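Local coordinates for protein peroxisomal acyl-CoA oxidase 1A (Solanum lycopersicum, PDB 2FON) that probably catalyses the FAD-dependent oxidation of fatty acyl-CoA to 2-enoyl-CoA, the first step of peroxisomal beta-oxidation, at residues K82-K87 against V112-F117; A62-F67 against A88-K93; F456-I461 against A516-L521; E507-R512 against H545-V550. All blocks are in the same frame, centred on the assembly; numbering follows the deposited sequence.

In the fold
Two pairs of contacts, on opposite sides of the chain's centre, illustrate local packing in two helical regions of an acyl-CoA oxidase. Contacts 1 and 2 share helix 77-97 in the N-terminal helical part; their centres lie 9 Å apart, and their segments alternate along the chain, so that one helix is gripped by the loop before it and by the loop after helix 102-112. Contacts 3 and 4 come later and share helix 499-521, with centres 14 Å apart. They fasten the C-terminal oxidase region to helix 446-462 and to its own helix 535-558. Between the pairs, centres are 41 to 52 Å apart and no atoms touch; the pairs report on separate parts of the fold.

Contact 1: K82-K87 against V112-F117; sequences KNTLRK and VDEPAF
The N-terminal helical domain of the acyl-CoA oxidase fold supplies this contact, in which Glu114, on the loop between helices 102-112 and 118-132, reaches across to Thr84 and Lys87 one turn apart on helix 77-97. Its extended chain, with CG anti to the backbone N (chi1 165°), carries the carboxylate to the helix surface. There Thr84 OG1 donates to Glu114 OE2 at 2.6 Å, on the anti side of that oxygen and 31° out of the carboxylate plane; Leu80 O is a second acceptor within reach, so the single hydroxyl proton is shared or alternates between the two. Lys87 NZ forms a salt bridge with the other oxygen, Glu114 OE1, at 2.9 Å, although the position of OE1 is less certain.

The loop lies near the cofactor site: the side chain of Pro115 is about 8 Å from a bound FAD, and that of Phe117 about 6 Å from Gly196, an FAD-binding residue. Next to the polar pair, Thr84 CG2 lies against Ala116 CB at 3.4 Å. Leu85 and Phe117 cross at about a right angle, with Leu85 CD2 3.9 Å from Phe117 CE2, and both also pack on Ile670 of the second subunit.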
loop_
_atom_site.group_PDB
_atom_site.type_symbol
_atom_site.label_atom_id
_atom_site.label_comp_id
_atom_site.label_asym_id
_atom_site.label_seq_id
_atom_site.Cartn_x
_atom_site.Cartn_y
_atom_site.Cartn_z
ATOM N N LYS B 82 -21.710 13.332 12.709
ATOM C CA LYS B 82 -22.304 14.229 13.664
ATOM C C LYS B 82 -21.177 14.543 14.595
ATOM O O LYS B 82 -20.892 15.725 14.862
ATOM C CB LYS B 82 -23.471 13.564 14.385
ATOM C CG LYS B 82 -24.098 14.386 15.516
ATOM C CD LYS B 82 -25.313 13.603 16.067
ATOM C CE LYS B 82 -26.099 14.381 17.144
ATOM N NZ LYS B 82 -27.521 13.916 17.245
ATOM N N ASN B 83 -20.481 13.489 15.025
ATOM C CA ASN B 83 -19.316 13.662 15.813
ATOM C C ASN B 83 -18.261 14.574 15.191
ATOM O O ASN B 83 -17.684 15.364 15.888
ATOM C CB ASN B 83 -18.720 12.348 16.225
ATOM C CG ASN B 83 -17.929 12.487 17.480
ATOM O OD1 ASN B 83 -18.525 12.643 18.543
ATOM N ND2 ASN B 83 -16.596 12.513 17.383
ATOM N N THR B 84 -18.001 14.507 13.901
ATOM C CA THR B 84 -17.078 15.471 13.323
ATOM C C THR B 84 -17.625 16.873 13.532
ATOM O O THR B 84 -16.896 17.786 13.906
ATOM C CB THR B 84 -16.828 15.219 11.805
ATOM O OG1 THR B 84 -16.321 13.895 11.639
ATOM C CG2 THR B 84 -15.830 16.227 11.185
ATOM N N LEU B 85 -18.917 17.064 13.301
ATOM C CA LEU B 85 -19.446 18.425 13.340
ATOM C C LEU B 85 -19.195 18.991 14.706
ATOM O O LEU B 85 -18.655 20.094 14.820
ATOM C CB LEU B 85 -20.898 18.470 12.941
ATOM C CG LEU B 85 -21.077 18.013 11.460
ATOM C CD1 LEU B 85 -22.486 18.267 10.921
ATOM C CD2 LEU B 85 -20.020 18.575 10.491
ATOM N N ARG B 86 -19.490 18.176 15.722
ATOM C CA ARG B 86 -19.312 18.539 17.109
ATOM C C ARG B 86 -17.933 19.037 17.449
ATOM O O ARG B 86 -17.784 20.107 18.052
ATOM C CB ARG B 86 -19.575 17.338 17.967
ATOM C CG ARG B 86 -19.883 17.720 19.401
ATOM C CD ARG B 86 -19.675 16.578 20.292
ATOM N NE ARG B 86 -18.282 16.658 20.646
ATOM C CZ ARG B 86 -17.369 15.744 20.374
ATOM N NH1 ARG B 86 -17.704 14.644 19.736
ATOM N NH2 ARG B 86 -16.125 15.950 20.749
ATOM N N LYS B 87 -16.927 18.236 17.076
ATOM C CA LYS B 87 -15.546 18.597 17.242
ATOM C C LYS B 87 -15.228 19.829 16.409
ATOM O O LYS B 87 -14.553 20.711 16.852
ATOM C CB LYS B 87 -14.715 17.463 16.763
ATOM C CG LYS B 87 -13.940 16.688 17.798
ATOM C CD LYS B 87 -13.255 15.531 17.014
ATOM C CE LYS B 87 -12.827 14.375 17.887
ATOM N NZ LYS B 87 -12.854 13.059 17.174
ATOM N N VAL B 112 -6.254 18.138 16.395
ATOM C CA VAL B 112 -7.553 17.501 16.422
ATOM C C VAL B 112 -7.536 16.244 15.502
ATOM O O VAL B 112 -8.210 15.259 15.772
ATOM C CB VAL B 112 -8.661 18.511 16.007
ATOM C CG1 VAL B 112 -10.000 17.802 15.770
ATOM C CG2 VAL B 112 -8.853 19.496 17.049
ATOM N N ASP B 113 -6.788 16.327 14.405
ATOM C CA ASP B 113 -6.407 15.186 13.581
ATOM C C ASP B 113 -7.557 14.435 12.959
ATOM O O ASP B 113 -7.605 13.237 13.037
ATOM C CB ASP B 113 -5.535 14.229 14.399
ATOM C CG ASP B 113 -4.892 13.112 13.554
ATOM O OD1 ASP B 113 -4.432 13.351 12.406
ATOM O OD2 ASP B 113 -4.798 11.984 14.080
ATOM N N GLU B 114 -8.478 15.125 12.311
ATOM C CA GLU B 114 -9.623 14.479 11.705
ATOM C C GLU B 114 -9.992 15.199 10.414
ATOM O O GLU B 114 -10.313 16.390 10.456
ATOM C CB GLU B 114 -10.767 14.625 12.707
ATOM C CG GLU B 114 -12.162 14.350 12.193
ATOM C CD GLU B 114 -13.103 13.942 13.337
ATOM O OE1 GLU B 114 -12.699 14.155 14.529
ATOM O OE2 GLU B 114 -14.236 13.421 13.038
ATOM N N PRO B 115 -9.977 14.513 9.271
ATOM C CA PRO B 115 -10.379 15.283 8.091
ATOM C C PRO B 115 -11.802 15.837 8.276
ATOM O O PRO B 115 -12.679 15.145 8.805
ATOM C CB PRO B 115 -10.363 14.228 6.961
ATOM C CG PRO B 115 -9.443 13.129 7.459
ATOM C CD PRO B 115 -9.706 13.102 8.951
ATOM N N ALA B 116 -12.034 17.085 7.883
ATOM C CA ALA B 116 -13.360 17.698 7.964
ATOM C C ALA B 116 -13.358 18.924 7.090
ATOM O O ALA B 116 -12.282 19.435 6.753
ATOM C CB ALA B 116 -13.652 18.106 9.411
ATOM N N PHE B 117 -14.542 19.437 6.782
ATOM C CA PHE B 117 -14.736 20.638 5.953
ATOM C C PHE B 117 -13.832 21.819 6.319
ATOM O O PHE B 117 -13.304 22.496 5.426
ATOM C CB PHE B 117 -16.211 21.087 6.000
ATOM C CG PHE B 117 -16.649 21.597 7.334
ATOM C CD1 PHE B 117 -16.744 22.990 7.578
ATOM C CD2 PHE B 117 -16.942 20.716 8.370
ATOM C CE1 PHE B 117 -17.145 23.496 8.814
ATOM C CE2 PHE B 117 -17.333 21.233 9.646
ATOM C CZ PHE B 117 -17.436 22.619 9.853
#

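Contact 2: A62-F67 against A88-K93; sequences ASDPGF and AAYAWK
Tyr90, on helix 77-97, meets Asp64 and Phe67 of the loop that precedes this helix, and the conformations of the three side chains decide how. The tyrosine has CG anti to its backbone N (chi1 177°), which swings the ring off the helix toward the loop. CG of Asp64 likewise points away from its own N (chi1 -175°), and the side chain comes from the opposite direction, bringing OD2 to the edge of the ring beside the hydroxyl. Tyr90 OH donates to Asp64 OD2 at 2.6 Å, using the syn lone pair of that oxygen; the acceptor lies near the ring plane, while the carboxylate stands perpendicular to it.

The second carboxylate oxygen has a task within the loop. Asp64 OD1 accepts from Gly66 N at 2.9 Å, the bond of an Asx turn, and is approached from above the carboxylate plane. One aspartate therefore folds its own turn with one oxygen and holds the following helix with the other, and the two bonds together restrain the rotation of its carboxylate.

Directly after the short 3-10 segment 65-66, the Phe67 side chain crosses that of Tyr90 at about a right angle. Tyr90 CD2 sits over one face of its ring, 3.6 Å from Phe67 CZ, but the pair is oblique, with centroids 5.1 Å apart and planes at 54°. At the edge of the same ring Ala91 CB approaches Phe67 CE2 to 3.9 Å. Val112 of helix 102-112 also touches Phe67, and Leu108, one turn earlier on that helix, packs on Ala91, while Phe67 O accepts a hydrogen bond from His631 NE2.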
loop_
_atom_site.group_PDB
_atom_site.type_symbol
_atom_site.label_atom_id
_atom_site.label_comp_id
_atom_site.label_asym_id
_atom_site.label_seq_id
_atom_site.Cartn_x
_atom_site.Cartn_y
_atom_site.Cartn_z
ATOM N N ALA B 62 -4.500 17.590 23.167
ATOM C CA ALA B 62 -4.331 16.271 23.763
ATOM C C ALA B 62 -4.993 16.111 25.114
ATOM O O ALA B 62 -5.450 15.036 25.466
ATOM C CB ALA B 62 -2.861 15.952 23.868
ATOM N N SER B 63 -5.045 17.150 25.915
ATOM C CA SER B 63 -5.514 16.881 27.249
ATOM C C SER B 63 -6.890 17.455 27.440
ATOM O O SER B 63 -7.200 17.953 28.531
ATOM C CB SER B 63 -4.527 17.439 28.271
ATOM O OG SER B 63 -4.621 18.837 28.220
ATOM N N ASP B 64 -7.701 17.406 26.386
ATOM C CA ASP B 64 -9.032 17.929 26.431
ATOM C C ASP B 64 -10.040 16.915 25.984
ATOM O O ASP B 64 -10.154 16.603 24.756
ATOM C CB ASP B 64 -9.196 19.190 25.592
ATOM C CG ASP B 64 -10.643 19.843 25.740
ATOM O OD1 ASP B 64 -11.639 19.147 26.167
ATOM O OD2 ASP B 64 -10.780 21.056 25.403
ATOM N N PRO B 65 -10.846 16.455 26.966
ATOM C CA PRO B 65 -11.899 15.443 26.772
ATOM C C PRO B 65 -12.552 15.577 25.414
ATOM O O PRO B 65 -12.619 14.584 24.686
ATOM C CB PRO B 65 -12.887 15.753 27.891
ATOM C CG PRO B 65 -12.010 16.226 28.986
ATOM C CD PRO B 65 -10.789 16.903 28.360
ATOM N N GLY B 66 -12.985 16.792 25.076
ATOM C CA GLY B 66 -13.739 17.072 23.858
ATOM C C GLY B 66 -13.009 16.860 22.547
ATOM O O GLY B 66 -13.617 16.940 21.499
ATOM N N PHE B 67 -11.707 16.591 22.574
ATOM C CA PHE B 67 -10.996 16.179 21.364
ATOM C C PHE B 67 -10.580 14.721 21.342
ATOM O O PHE B 67 -9.759 14.343 20.510
ATOM C CB PHE B 67 -9.741 17.021 21.192
ATOM C CG PHE B 67 -10.020 18.450 20.933
ATOM C CD1 PHE B 67 -9.419 19.440 21.722
ATOM C CD2 PHE B 67 -10.898 18.829 19.893
ATOM C CE1 PHE B 67 -9.681 20.792 21.503
ATOM C CE2 PHE B 67 -11.166 20.194 19.652
ATOM C CZ PHE B 67 -10.526 21.178 20.473
ATOM N N ALA B 88 -15.737 19.908 15.185
ATOM C CA ALA B 88 -15.485 21.098 14.378
ATOM C C ALA B 88 -15.953 22.446 15.076
ATOM O O ALA B 88 -15.185 23.441 15.154
ATOM C CB ALA B 88 -16.068 20.920 12.986
ATOM N N ALA B 89 -17.182 22.439 15.588
ATOM C CA ALA B 89 -17.702 23.504 16.398
ATOM C C ALA B 89 -16.862 23.730 17.640
ATOM O O ALA B 89 -16.531 24.900 17.990
ATOM C CB ALA B 89 -19.147 23.201 16.801
ATOM N N TYR B 90 -16.529 22.644 18.340
ATOM C CA TYR B 90 -15.872 22.832 19.642
ATOM C C TYR B 90 -14.520 23.504 19.411
ATOM O O TYR B 90 -14.169 24.459 20.105
ATOM C CB TYR B 90 -15.793 21.537 20.456
ATOM C CG TYR B 90 -15.073 21.677 21.765
ATOM C CD1 TYR B 90 -15.630 22.388 22.806
ATOM C CD2 TYR B 90 -13.824 21.115 21.960
ATOM C CE1 TYR B 90 -14.981 22.561 23.997
ATOM C CE2 TYR B 90 -13.166 21.242 23.150
ATOM C CZ TYR B 90 -13.754 21.982 24.185
ATOM O OH TYR B 90 -13.114 22.152 25.413
ATOM N N ALA B 91 -13.788 23.037 18.414
ATOM C CA ALA B 91 -12.531 23.629 18.025
ATOM C C ALA B 91 -12.687 25.102 17.650
ATOM O O ALA B 91 -11.923 25.925 18.102
ATOM C CB ALA B 91 -11.913 22.839 16.877
ATOM N N TRP B 92 -13.681 25.460 16.846
ATOM C CA TRP B 92 -13.867 26.867 16.520
ATOM C C TRP B 92 -13.980 27.636 17.843
ATOM O O TRP B 92 -13.221 28.553 18.112
ATOM C CB TRP B 92 -15.081 27.074 15.605
ATOM C CG TRP B 92 -15.335 28.491 15.175
ATOM C CD1 TRP B 92 -16.492 29.204 15.367
ATOM C CD2 TRP B 92 -14.415 29.395 14.516
ATOM N NE1 TRP B 92 -16.351 30.505 14.875
ATOM C CE2 TRP B 92 -15.092 30.644 14.353
ATOM C CE3 TRP B 92 -13.089 29.288 14.081
ATOM C CZ2 TRP B 92 -14.490 31.745 13.752
ATOM C CZ3 TRP B 92 -12.507 30.372 13.443
ATOM C CH2 TRP B 92 -13.206 31.582 13.282
ATOM N N LYS B 93 -14.878 27.195 18.698
ATOM C CA LYS B 93 -15.020 27.755 20.017
ATOM C C LYS B 93 -13.698 27.807 20.815
ATOM O O LYS B 93 -13.511 28.761 21.632
ATOM C CB LYS B 93 -16.075 26.961 20.781
ATOM C CG LYS B 93 -16.515 27.530 22.070
ATOM C CD LYS B 93 -17.583 26.653 22.781
ATOM C CE LYS B 93 -17.207 26.501 24.297
ATOM N NZ LYS B 93 -18.381 26.341 25.222
#

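Contact 3: F456-I461 against A516-L521; sequences FLMKTI and ACAKNL
In Met458, the residue that carries most of this contact, chi1 of -64° sets CG anti to the carbonyl carbon, and bends at chi2 (-57°) and chi3 (104°) fold the thioether, so that CG, SD and CE meet three different residues of segment 516-521. Met458 CG touches Leu521 CD2 at 3.7 Å, the two side chains crossing at a slant. Met458 SD lies against Ala518, 3.7 Å from Ala518 N and 3.8 Å from Ala518 CB. The terminal Met458 CE reaches Cys517 CB at 3.8 Å. One turn further along its helix, Ile461 CG2 adds a looser touch on Ala518 CB, at 4.2 Å.

The axes of segments 456-461 and 516-521 are almost perpendicular and come within 9.9 Å, and the small Ala518 sits where the backbones are nearest, its CA 6.0 Å from that of Met458. This joins the end of helix 446-462, in the C-alpha1 region, to the C-terminal end of helix 499-521, in the C-terminal acyl-CoA oxidase region. Phe531 of helix 527-533 closes in on both Met458 and Leu521.

No hydrogen bond spans the two segments, so they are held by apolar and sulfur contacts alone; specificity here rests on shape, with the flexible thioether fitted between the beta carbons of Cys517 and Ala518 and a leucine methyl.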
loop_
_atom_site.group_PDB
_atom_site.type_symbol
_atom_site.label_atom_id
_atom_site.label_comp_id
_atom_site.label_asym_id
_atom_site.label_seq_id
_atom_site.Cartn_x
_atom_site.Cartn_y
_atom_site.Cartn_z
ATOM N N PHE B 456 10.444 20.075 -18.567
ATOM C CA PHE B 456 11.177 21.262 -18.179
ATOM C C PHE B 456 12.672 21.018 -18.241
ATOM O O PHE B 456 13.470 21.941 -18.588
ATOM C CB PHE B 456 10.774 21.698 -16.772
ATOM C CG PHE B 456 11.728 22.635 -16.166
ATOM C CD1 PHE B 456 11.827 23.935 -16.630
ATOM C CD2 PHE B 456 12.606 22.211 -15.179
ATOM C CE1 PHE B 456 12.751 24.814 -16.055
ATOM C CE2 PHE B 456 13.555 23.089 -14.618
ATOM C CZ PHE B 456 13.617 24.370 -15.030
ATOM N N LEU B 457 13.063 19.792 -17.849
ATOM C CA LEU B 457 14.461 19.352 -17.981
ATOM C C LEU B 457 14.793 19.262 -19.458
ATOM O O LEU B 457 15.802 19.801 -19.885
ATOM C CB LEU B 457 14.710 18.021 -17.306
ATOM C CG LEU B 457 14.554 18.005 -15.797
ATOM C CD1 LEU B 457 14.710 16.589 -15.348
ATOM C CD2 LEU B 457 15.550 18.964 -15.043
ATOM N N MET B 458 13.908 18.649 -20.239
ATOM C CA MET B 458 14.139 18.558 -21.666
ATOM C C MET B 458 14.238 19.940 -22.213
ATOM O O MET B 458 15.196 20.245 -22.924
ATOM C CB MET B 458 13.045 17.788 -22.393
ATOM C CG MET B 458 12.951 16.292 -21.990
ATOM S SD MET B 458 14.522 15.478 -22.253
ATOM C CE MET B 458 15.174 15.336 -20.589
ATOM N N LYS B 459 13.314 20.815 -21.839
ATOM C CA LYS B 459 13.438 22.222 -22.252
ATOM C C LYS B 459 14.786 22.804 -21.829
ATOM O O LYS B 459 15.471 23.458 -22.627
ATOM C CB LYS B 459 12.298 23.089 -21.702
ATOM C CG LYS B 459 12.329 24.501 -22.262
ATOM C CD LYS B 459 11.431 25.421 -21.482
ATOM C CE LYS B 459 11.094 26.655 -22.295
ATOM N NZ LYS B 459 9.616 26.923 -22.190
ATOM N N THR B 460 15.177 22.561 -20.580
ATOM C CA THR B 460 16.398 23.191 -20.090
ATOM C C THR B 460 17.584 22.714 -20.890
ATOM O O THR B 460 18.494 23.490 -21.155
ATOM C CB THR B 460 16.612 22.950 -18.601
ATOM O OG1 THR B 460 15.716 23.782 -17.869
ATOM C CG2 THR B 460 17.983 23.328 -18.175
ATOM N N ILE B 461 17.566 21.449 -21.305
ATOM C CA ILE B 461 18.671 20.985 -22.104
ATOM C C ILE B 461 18.677 21.673 -23.472
ATOM O O ILE B 461 19.696 22.254 -23.836
ATOM C CB ILE B 461 18.866 19.440 -22.143
ATOM C CG1 ILE B 461 19.517 18.976 -20.854
ATOM C CG2 ILE B 461 19.796 19.039 -23.318
ATOM C CD1 ILE B 461 19.137 17.625 -20.485
ATOM N N ALA B 516 20.443 11.373 -21.903
ATOM C CA ALA B 516 20.029 10.165 -22.613
ATOM C C ALA B 516 18.565 10.323 -23.091
ATOM O O ALA B 516 18.227 9.901 -24.214
ATOM C CB ALA B 516 20.236 8.882 -21.724
ATOM N N CYS B 517 17.722 10.969 -22.279
ATOM C CA CYS B 517 16.380 11.238 -22.749
ATOM C C CYS B 517 16.317 12.215 -23.934
ATOM O O CYS B 517 15.597 11.967 -24.921
ATOM C CB CYS B 517 15.525 11.748 -21.633
ATOM S SG CYS B 517 14.875 10.406 -20.679
ATOM N N ALA B 518 17.071 13.308 -23.838
ATOM C CA ALA B 518 16.978 14.343 -24.828
ATOM C C ALA B 518 17.523 13.789 -26.115
ATOM O O ALA B 518 16.989 14.086 -27.181
ATOM C CB ALA B 518 17.694 15.607 -24.386
ATOM N N LYS B 519 18.546 12.942 -26.032
ATOM C CA LYS B 519 19.076 12.341 -27.258
ATOM C C LYS B 519 18.033 11.404 -27.785
ATOM O O LYS B 519 17.743 11.415 -28.962
ATOM C CB LYS B 519 20.397 11.587 -27.070
ATOM C CG LYS B 519 21.622 12.451 -26.906
ATOM C CD LYS B 519 22.736 11.686 -26.147
ATOM C CE LYS B 519 24.138 12.179 -26.520
ATOM N NZ LYS B 519 25.211 11.237 -26.063
ATOM N N ASN B 520 17.446 10.593 -26.924
ATOM C CA ASN B 520 16.486 9.653 -27.454
ATOM C C ASN B 520 15.287 10.342 -28.059
ATOM O O ASN B 520 14.734 9.888 -29.065
ATOM C CB ASN B 520 16.075 8.632 -26.424
ATOM C CG ASN B 520 16.741 7.307 -26.641
ATOM O OD1 ASN B 520 16.529 6.363 -25.868
ATOM N ND2 ASN B 520 17.576 7.212 -27.706
ATOM N N LEU B 521 14.947 11.472 -27.452
ATOM C CA LEU B 521 13.725 12.200 -27.740
ATOM C C LEU B 521 13.892 12.916 -29.036
ATOM O O LEU B 521 12.989 12.957 -29.853
ATOM C CB LEU B 521 13.407 13.175 -26.607
ATOM C CG LEU B 521 12.539 14.419 -26.815
ATOM C CD1 LEU B 521 11.169 14.131 -27.488
ATOM C CD2 LEU B 521 12.377 15.109 -25.432
#

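Contact 4: E507-R512 against H545-V550; sequences EARSAR and HCQLIV
Helices 507-512 and 545-550 run nearly antiparallel, their N-to-C directions 156° apart and their axes 9.3 Å from each other at the closest point. The backbones come nearest where Ser510 faces His545, with CA atoms 5.5 Å apart, and the next turn sets Glu507 opposite Leu548. Such side-by-side antiparallel packing belongs to the helical C-terminal region of acyl-CoA oxidases; helix 389-417 packs on Cys546, Ile549 and Val550, and helix 446-462 on His545 and Cys546.

The small Ser510 sits at the near point, consistent with the close approach there: Ser510 OG lies 3.7 Å from His545 CB. Its hydroxyl finds its polar partner outside the pair, in Tyr476 OH, which also bonds His545 ND1, so one tyrosine ties the two helices together. Leu548 leans over the aliphatic part of Glu507, with Leu548 CD1 3.9 Å from Glu507 CG, while Glu507 OE2 forms a salt bridge with Arg479.

On the other flank, Arg509 and Gln547 cross at about a right angle. The guanidinium grips a single oxygen end-on: Arg509 NH1 bonds Gln547 OE1 at 2.6 Å and Arg509 NH2 bonds Gln547 OE1 at 2.8 Å. Sharing one oxygen leaves both bonds bent, the NH2 one more so (133°). The oxygen lies close to the guanidinium plane; NH2 meets it in the carbonyl plane, whereas NH1 is tilted 27° from it. NH2 also forms a salt bridge with Asp589. The neutral amide thus satisfies two buried N-H groups and, with Asp589, restrains the rotation of the guanidinium, whose charge the aspartate probably balances in this buried setting.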
loop_
_atom_site.group_PDB
_atom_site.type_symbol
_atom_site.label_atom_id
_atom_site.label_comp_id
_atom_site.label_asym_id
_atom_site.label_seq_id
_atom_site.Cartn_x
_atom_site.Cartn_y
_atom_site.Cartn_z
ATOM N N GLU B 507 24.337 14.277 -9.263
ATOM C CA GLU B 507 24.369 15.218 -10.368
ATOM C C GLU B 507 24.668 14.484 -11.653
ATOM O O GLU B 507 23.959 14.648 -12.643
ATOM C CB GLU B 507 25.407 16.301 -10.105
ATOM C CG GLU B 507 24.941 17.359 -9.090
ATOM C CD GLU B 507 25.917 18.534 -8.896
ATOM O OE1 GLU B 507 25.496 19.542 -8.304
ATOM O OE2 GLU B 507 27.105 18.487 -9.311
ATOM N N ALA B 508 25.684 13.627 -11.620
ATOM C CA ALA B 508 26.099 12.879 -12.809
ATOM C C ALA B 508 24.939 12.037 -13.303
ATOM O O ALA B 508 24.471 12.191 -14.433
ATOM C CB ALA B 508 27.299 12.008 -12.505
ATOM N N ARG B 509 24.455 11.181 -12.418
ATOM C CA ARG B 509 23.329 10.341 -12.704
ATOM C C ARG B 509 22.189 11.096 -13.415
ATOM O O ARG B 509 21.656 10.633 -14.438
ATOM C CB ARG B 509 22.815 9.751 -11.404
ATOM C CG ARG B 509 21.535 8.946 -11.594
ATOM C CD ARG B 509 20.663 9.115 -10.421
ATOM N NE ARG B 509 19.576 8.170 -10.393
ATOM C CZ ARG B 509 18.599 8.257 -9.489
ATOM N NH1 ARG B 509 18.648 9.220 -8.569
ATOM N NH2 ARG B 509 17.574 7.394 -9.496
ATOM N N SER B 510 21.807 12.242 -12.857
ATOM C CA SER B 510 20.676 12.965 -13.373
ATOM C C SER B 510 21.007 13.575 -14.740
ATOM O O SER B 510 20.277 13.376 -15.725
ATOM C CB SER B 510 20.206 14.004 -12.355
ATOM O OG SER B 510 19.197 14.824 -12.915
ATOM N N ALA B 511 22.134 14.274 -14.813
ATOM C CA ALA B 511 22.609 14.798 -16.095
ATOM C C ALA B 511 22.615 13.686 -17.104
ATOM O O ALA B 511 21.979 13.777 -18.142
ATOM C CB ALA B 511 23.988 15.404 -15.964
ATOM N N ARG B 512 23.304 12.606 -16.788
ATOM C CA ARG B 512 23.382 11.531 -17.745
ATOM C C ARG B 512 21.992 11.046 -18.131
ATOM O O ARG B 512 21.698 10.959 -19.302
ATOM C CB ARG B 512 24.251 10.418 -17.228
ATOM C CG ARG B 512 25.691 10.721 -17.353
ATOM C CD ARG B 512 26.417 10.256 -16.129
ATOM N NE ARG B 512 27.814 10.666 -16.165
ATOM C CZ ARG B 512 28.812 9.837 -16.441
ATOM N NH1 ARG B 512 28.553 8.549 -16.686
ATOM N NH2 ARG B 512 30.064 10.289 -16.456
ATOM N N HIS B 545 16.278 13.592 -10.814
ATOM C CA HIS B 545 16.403 15.027 -10.547
ATOM C C HIS B 545 15.815 15.442 -9.211
ATOM O O HIS B 545 16.467 16.162 -8.449
ATOM C CB HIS B 545 15.809 15.845 -11.695
ATOM C CG HIS B 545 15.690 17.310 -11.405
ATOM N ND1 HIS B 545 16.781 18.163 -11.372
ATOM C CD2 HIS B 545 14.599 18.082 -11.167
ATOM C CE1 HIS B 545 16.366 19.388 -11.104
ATOM N NE2 HIS B 545 15.046 19.367 -10.966
ATOM N N CYS B 546 14.599 14.989 -8.923
ATOM C CA CYS B 546 13.996 15.280 -7.635
ATOM C C CYS B 546 14.803 14.734 -6.449
ATOM O O CYS B 546 14.988 15.409 -5.436
ATOM C CB CYS B 546 12.551 14.806 -7.588
ATOM S SG CYS B 546 11.507 15.712 -8.834
ATOM N N GLN B 547 15.287 13.512 -6.599
ATOM C CA GLN B 547 16.110 12.854 -5.610
ATOM C C GLN B 547 17.325 13.696 -5.370
ATOM O O GLN B 547 17.776 13.803 -4.231
ATOM C CB GLN B 547 16.495 11.476 -6.107
ATOM C CG GLN B 547 15.360 10.478 -5.924
ATOM C CD GLN B 547 15.644 9.105 -6.492
ATOM O OE1 GLN B 547 16.346 8.948 -7.467
ATOM N NE2 GLN B 547 15.090 8.125 -5.899
ATOM N N LEU B 548 17.825 14.327 -6.434
ATOM C CA LEU B 548 19.004 15.136 -6.343
ATOM C C LEU B 548 18.667 16.415 -5.576
ATOM O O LEU B 548 19.462 16.921 -4.792
ATOM C CB LEU B 548 19.575 15.446 -7.743
ATOM C CG LEU B 548 20.505 16.668 -7.827
ATOM C CD1 LEU B 548 21.771 16.453 -7.024
ATOM C CD2 LEU B 548 20.855 17.051 -9.230
ATOM N N ILE B 549 17.497 16.966 -5.816
ATOM C CA ILE B 549 17.143 18.155 -5.082
ATOM C C ILE B 549 17.122 17.791 -3.585
ATOM O O ILE B 549 17.731 18.518 -2.774
ATOM C CB ILE B 549 15.801 18.780 -5.564
ATOM C CG1 ILE B 549 15.892 19.241 -7.017
ATOM C CG2 ILE B 549 15.448 19.995 -4.750
ATOM C CD1 ILE B 549 14.554 19.599 -7.554
ATOM N N VAL B 550 16.514 16.661 -3.218
ATOM C CA VAL B 550 16.413 16.328 -1.823
ATOM C C VAL B 550 17.825 16.209 -1.288
ATOM O O VAL B 550 18.228 16.961 -0.401
ATOM C CB VAL B 550 15.596 15.049 -1.569
ATOM C CG1 VAL B 550 15.545 14.696 -0.084
ATOM C CG2 VAL B 550 14.140 15.195 -2.090
#